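Local coordinates for 5' nucleotidase family protein (Staphylococcus aureus subsp. aureus, PDB 4Q7F) that belongs to the 5'-nucleotidase family, pairing a two-metal calcineurin-like phosphoesterase domain with a C-terminal 5'-nucleotidase domain, at residues Pro387-Ala398 with Leu466-Tyr477. Sequence-based numbering, arbitrary orientation.
With 3D1 ((2R,3S,5R)-5-(6-amino-9H-purin-9-yl)-tetrahydro-2-(hydroxymethyl)furan-3-ol), chain D.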
loop_
_atom_site.group_PDB
_atom_site.type_symbol
_atom_site.label_atom_id
_atom_site.label_comp_id
_atom_site.label_asym_id
_atom_site.label_seq_id
_atom_site.Cartn_x
_atom_site.Cartn_y
_atom_site.Cartn_z
ATOM N N PRO A 387 -9.063 -2.596 -4.208
ATOM C CA PRO A 387 -10.344 -2.224 -4.805
ATOM C C PRO A 387 -10.169 -1.558 -6.194
ATOM O O PRO A 387 -10.598 -0.427 -6.427
ATOM C CB PRO A 387 -10.944 -1.292 -3.757
ATOM C CG PRO A 387 -9.761 -0.648 -3.095
ATOM C CD PRO A 387 -8.596 -1.587 -3.234
ATOM N N ASN A 388 -9.545 -2.279 -7.115
ATOM C CA ASN A 388 -9.328 -1.795 -8.468
ATOM C C ASN A 388 -10.496 -2.077 -9.412
ATOM O O ASN A 388 -11.113 -3.144 -9.344
ATOM C CB ASN A 388 -8.182 -2.523 -9.134
ATOM C CG ASN A 388 -6.861 -2.380 -8.421
ATOM O OD1 ASN A 388 -6.037 -3.313 -8.458
ATOM N ND2 ASN A 388 -6.630 -1.254 -7.801
ATOM N N THR A 389 -10.751 -1.129 -10.313
ATOM C CA THR A 389 -11.728 -1.304 -11.368
ATOM C C THR A 389 -10.836 -1.484 -12.595
ATOM O O THR A 389 -9.602 -1.533 -12.465
ATOM C CB THR A 389 -12.666 -0.115 -11.504
ATOM O OG1 THR A 389 -11.876 1.056 -11.676
ATOM C CG2 THR A 389 -13.536 0.048 -10.237
ATOM N N PHE A 390 -11.429 -1.572 -13.777
ATOM C CA PHE A 390 -10.626 -1.811 -14.986
ATOM C C PHE A 390 -10.882 -0.849 -16.130
ATOM O O PHE A 390 -11.919 -0.200 -16.226
ATOM C CB PHE A 390 -10.827 -3.258 -15.410
ATOM C CG PHE A 390 -10.523 -4.225 -14.314
ATOM C CD1 PHE A 390 -11.499 -4.559 -13.377
ATOM C CD2 PHE A 390 -9.228 -4.717 -14.141
ATOM C CE1 PHE A 390 -11.202 -5.416 -12.327
ATOM C CE2 PHE A 390 -8.923 -5.570 -13.088
ATOM C CZ PHE A 390 -9.907 -5.923 -12.192
ATOM N N LYS A 391 -9.906 -0.769 -17.028
ATOM C CA LYS A 391 -10.026 0.082 -18.159
ATOM C C LYS A 391 -9.452 -0.591 -19.388
ATOM O O LYS A 391 -8.396 -1.254 -19.315
ATOM C CB LYS A 391 -9.345 1.425 -17.909
ATOM C CG LYS A 391 -10.174 2.377 -17.044
ATOM C CD LYS A 391 -9.506 3.729 -16.916
ATOM C CE LYS A 391 -10.456 4.766 -16.344
ATOM N NZ LYS A 391 -10.985 4.363 -15.000
ATOM N N VAL A 392 -10.174 -0.471 -20.495
ATOM C CA VAL A 392 -9.662 -0.968 -21.781
ATOM C C VAL A 392 -9.045 0.235 -22.451
ATOM O O VAL A 392 -9.680 1.261 -22.589
ATOM C CB VAL A 392 -10.720 -1.614 -22.664
ATOM C CG1 VAL A 392 -10.069 -2.110 -23.956
ATOM C CG2 VAL A 392 -11.349 -2.777 -21.940
ATOM N N LEU A 393 -7.777 0.102 -22.810
ATOM C CA LEU A 393 -7.020 1.176 -23.413
ATOM C C LEU A 393 -6.585 0.833 -24.807
ATOM O O LEU A 393 -6.263 -0.295 -25.073
ATOM C CB LEU A 393 -5.749 1.406 -22.586
ATOM C CG LEU A 393 -6.004 1.756 -21.121
ATOM C CD1 LEU A 393 -4.655 2.040 -20.447
ATOM C CD2 LEU A 393 -6.937 2.933 -21.022
ATOM N N ALA A 394 -6.541 1.844 -25.668
ATOM C CA ALA A 394 -6.093 1.697 -27.040
ATOM C C ALA A 394 -4.627 2.067 -27.064
ATOM O O ALA A 394 -4.256 3.205 -26.704
ATOM C CB ALA A 394 -6.895 2.613 -27.941
ATOM N N VAL A 395 -3.808 1.098 -27.462
ATOM C CA VAL A 395 -2.359 1.261 -27.507
ATOM C C VAL A 395 -1.777 0.694 -28.808
ATOM O O VAL A 395 -2.294 -0.275 -29.372
ATOM C CB VAL A 395 -1.673 0.565 -26.298
ATOM C CG1 VAL A 395 -2.113 1.190 -24.958
ATOM C CG2 VAL A 395 -1.975 -0.934 -26.268
ATOM N N SER A 396 -0.701 1.294 -29.284
ATOM C CA SER A 396 -0.029 0.755 -30.462
ATOM C C SER A 396 0.657 -0.544 -30.053
ATOM O O SER A 396 0.844 -0.805 -28.863
ATOM C CB SER A 396 1.014 1.729 -30.967
ATOM O OG SER A 396 2.010 1.928 -30.008
ATOM N N GLY A 397 1.035 -1.355 -31.031
ATOM C CA GLY A 397 1.744 -2.603 -30.759
ATOM C C GLY A 397 3.088 -2.309 -30.103
ATOM O O GLY A 397 3.600 -3.112 -29.322
ATOM N N ALA A 398 3.645 -1.141 -30.412
ATOM C CA ALA A 398 4.911 -0.695 -29.835
ATOM C C ALA A 398 4.721 -0.315 -28.349
ATOM O O ALA A 398 5.594 -0.580 -27.522
ATOM C CB ALA A 398 5.461 0.488 -30.627
ATOM N N LEU A 466 3.811 -3.255 -34.717
ATOM C CA LEU A 466 4.127 -2.131 -33.840
ATOM C C LEU A 466 3.324 -0.853 -34.145
ATOM O O LEU A 466 3.154 -0.014 -33.261
ATOM C CB LEU A 466 5.626 -1.826 -33.883
ATOM C CG LEU A 466 6.575 -2.929 -33.380
ATOM C CD1 LEU A 466 7.997 -2.657 -33.867
ATOM C CD2 LEU A 466 6.526 -3.106 -31.863
ATOM N N LYS A 467 2.819 -0.727 -35.377
ATOM C CA LYS A 467 2.059 0.450 -35.806
ATOM C C LYS A 467 0.528 0.288 -35.735
ATOM O O LYS A 467 -0.190 1.284 -35.799
ATOM C CB LYS A 467 2.494 0.850 -37.230
ATOM C CG LYS A 467 3.995 1.116 -37.334
ATOM C CD LYS A 467 4.471 1.431 -38.751
ATOM C CE LYS A 467 3.942 2.768 -39.242
ATOM N NZ LYS A 467 4.479 3.099 -40.586
ATOM N N GLN A 468 0.022 -0.940 -35.602
ATOM C CA GLN A 468 -1.429 -1.157 -35.517
ATOM C C GLN A 468 -1.931 -0.789 -34.135
ATOM O O GLN A 468 -1.164 -0.838 -33.190
ATOM C CB GLN A 468 -1.785 -2.617 -35.800
ATOM C CG GLN A 468 -3.266 -2.942 -35.627
ATOM C CD GLN A 468 -3.631 -4.336 -36.108
ATOM O OE1 GLN A 468 -3.057 -4.844 -37.074
ATOM N NE2 GLN A 468 -4.609 -4.954 -35.447
ATOM N N THR A 469 -3.213 -0.437 -34.018
ATOM C CA THR A 469 -3.812 -0.107 -32.719
ATOM C C THR A 469 -4.479 -1.365 -32.113
ATOM O O THR A 469 -5.246 -2.040 -32.795
ATOM C CB THR A 469 -4.877 0.999 -32.864
ATOM O OG1 THR A 469 -4.298 2.172 -33.443
ATOM C CG2 THR A 469 -5.457 1.364 -31.522
ATOM N N TYR A 470 -4.188 -1.667 -30.849
ATOM C CA TYR A 470 -4.759 -2.835 -30.152
ATOM C C TYR A 470 -5.399 -2.339 -28.897
ATOM O O TYR A 470 -5.185 -1.194 -28.526
ATOM C CB TYR A 470 -3.672 -3.848 -29.779
ATOM C CG TYR A 470 -2.887 -4.387 -30.949
ATOM C CD1 TYR A 470 -3.316 -5.505 -31.649
ATOM C CD2 TYR A 470 -1.713 -3.775 -31.357
ATOM C CE1 TYR A 470 -2.591 -6.001 -32.735
ATOM C CE2 TYR A 470 -0.991 -4.253 -32.455
ATOM C CZ TYR A 470 -1.429 -5.375 -33.120
ATOM O OH TYR A 470 -0.710 -5.866 -34.198
ATOM N N THR A 471 -6.193 -3.186 -28.259
ATOM C CA THR A 471 -6.825 -2.841 -26.989
ATOM C C THR A 471 -6.353 -3.757 -25.869
ATOM O O THR A 471 -6.184 -4.966 -26.057
ATOM C CB THR A 471 -8.368 -2.880 -27.037
ATOM O OG1 THR A 471 -8.824 -4.144 -27.530
ATOM C CG2 THR A 471 -8.873 -1.787 -27.923
ATOM N N ILE A 472 -6.183 -3.167 -24.681
ATOM C CA ILE A 472 -5.723 -3.911 -23.544
ATOM C C ILE A 472 -6.536 -3.557 -22.308
ATOM O O ILE A 472 -6.834 -2.396 -22.052
ATOM C CB ILE A 472 -4.195 -3.723 -23.317
ATOM C CG1 ILE A 472 -3.691 -4.613 -22.188
ATOM C CG2 ILE A 472 -3.845 -2.263 -23.041
ATOM C CD1 ILE A 472 -2.175 -4.639 -22.070
ATOM N N CYS A 473 -6.952 -4.590 -21.604
ATOM C CA CYS A 473 -7.658 -4.423 -20.323
ATOM C C CYS A 473 -6.615 -4.396 -19.215
ATOM O O CYS A 473 -5.849 -5.373 -19.028
ATOM C CB CYS A 473 -8.614 -5.587 -20.089
ATOM S SG CYS A 473 -9.626 -5.384 -18.626
ATOM N N VAL A 474 -6.553 -3.275 -18.493
ATOM C CA VAL A 474 -5.648 -3.132 -17.372
ATOM C C VAL A 474 -6.457 -2.655 -16.171
ATOM O O VAL A 474 -7.611 -2.212 -16.314
ATOM C CB VAL A 474 -4.503 -2.149 -17.665
ATOM C CG1 VAL A 474 -3.828 -2.526 -18.980
ATOM C CG2 VAL A 474 -5.007 -0.709 -17.722
ATOM N N ASN A 475 -5.890 -2.765 -14.971
ATOM C CA ASN A 475 -6.623 -2.232 -13.790
ATOM C C ASN A 475 -6.449 -0.710 -13.677
ATOM O O ASN A 475 -5.582 -0.137 -14.351
ATOM C CB ASN A 475 -6.253 -2.973 -12.523
ATOM C CG ASN A 475 -4.804 -2.771 -12.099
ATOM O OD1 ASN A 475 -4.274 -1.673 -12.117
ATOM N ND2 ASN A 475 -4.205 -3.825 -11.622
ATOM N N ASN A 476 -7.245 -0.054 -12.837
ATOM C CA ASN A 476 -7.181 1.411 -12.756
ATOM C C ASN A 476 -5.838 1.933 -12.261
ATOM O O ASN A 476 -5.422 3.045 -12.633
ATOM C CB ASN A 476 -8.293 1.982 -11.897
ATOM C CG ASN A 476 -8.137 1.642 -10.450
ATOM O OD1 ASN A 476 -8.321 0.498 -10.050
ATOM N ND2 ASN A 476 -7.820 2.637 -9.648
ATOM N N TYR A 477 -5.167 1.122 -11.449
ATOM C CA TYR A 477 -3.841 1.466 -10.908
ATOM C C TYR A 477 -2.894 1.590 -12.081
ATOM O O TYR A 477 -2.215 2.603 -12.246
ATOM C CB TYR A 477 -3.371 0.355 -9.948
ATOM C CG TYR A 477 -2.068 0.580 -9.233
ATOM C CD1 TYR A 477 -2.023 1.346 -8.070
ATOM C CD2 TYR A 477 -0.899 -0.026 -9.672
ATOM C CE1 TYR A 477 -0.843 1.547 -7.391
ATOM C CE2 TYR A 477 0.301 0.154 -8.995
ATOM C CZ TYR A 477 0.315 0.941 -7.848
ATOM O OH TYR A 477 1.477 1.121 -7.152
HETATM O "O5'" 3D1 D . 3.648 2.550 -4.057
HETATM C "C5'" 3D1 D . 2.510 1.831 -4.524
HETATM C "C4'" 3D1 D . 1.429 1.789 -3.458
HETATM O "O4'" 3D1 D . 0.255 1.303 -4.093
HETATM C "C1'" 3D1 D . -0.105 0.002 -3.618
HETATM N N9 3D1 D . -0.515 -0.845 -4.772
HETATM C C4 3D1 D . -1.753 -0.825 -5.246
HETATM N N3 3D1 D . -2.873 -0.150 -4.902
HETATM C C2 3D1 D . -4.018 -0.338 -5.583
HETATM N N1 3D1 D . -4.116 -1.188 -6.641
HETATM C C6 3D1 D . -3.070 -1.920 -7.086
HETATM N N6 3D1 D . -3.211 -2.756 -8.151
HETATM C C5 3D1 D . -1.776 -1.754 -6.388
HETATM N N7 3D1 D . -0.532 -2.265 -6.490
HETATM C C8 3D1 D . 0.231 -1.703 -5.518
HETATM C "C2'" 3D1 D . 1.069 -0.499 -2.789
HETATM C "C3'" 3D1 D . 1.664 0.813 -2.312
HETATM O "O3'" 3D1 D . 0.940 1.244 -1.140
HETATM O O HOH W 1 -7.604 1.654 -6.816
#
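The side-chain oxygen of Asn476 is gripped by the loop that leads into strand 390-396: Thr389 N donates to Asn476 OD1 over 2.9 Å, from above the amide's carbonyl plane, and Asn388 ND2 adds a weak bond. Asn476 N returns a bond to Thr389 O at 2.8 Å, so one asparagine reads both polar backbone atoms of Thr389. Its CG lies between backbone N and carbonyl carbon (chi1 69°), which turns the amide back toward Thr389. One water accepts from Asn476 ND2 and Asn388 ND2, bridging the two amides.

Asn388 suits its place because an amide offers donor and acceptor side by side: ND2 gives a nearly straight bond to N1 of 3D1 (2.8 Å, 168°), while OD1 takes one from the ligand's N6 (2.9 Å) and another from Tyr384. The Tyr477 ring lies flat on the purine, with C5 of 3D1 3.4 Å above the plane of the Tyr477 ring and over its centre, and Trp170 meets the tyrosine ring nearly parallel.

Beyond this end, 390-396 and 469-475 run antiparallel, paired by backbone bonds from Lys391-Val474 to Val395-Tyr470. On the face that carries Leu393, Val395, Ile472 and Val474, aliphatic side chains interlock: Leu393 CD1 meets Val474 CG2 at 3.9 Å and Val395 packs on Ile472. At the far end Gly397, lacking a side chain, lets its CA come within 3.6 Å of Tyr470 CE2. Ser396 and Asn475 each N-cap the helix that follows, through Lys399 N and Arg478 N.

The arrangement is an antiparallel strand pair inside the mixed sheet of the 5'-nucleotidase C-terminal domain, where the loop before one strand and the helix after the other contribute Asn388 and Tyr477 to the 3D1 pocket.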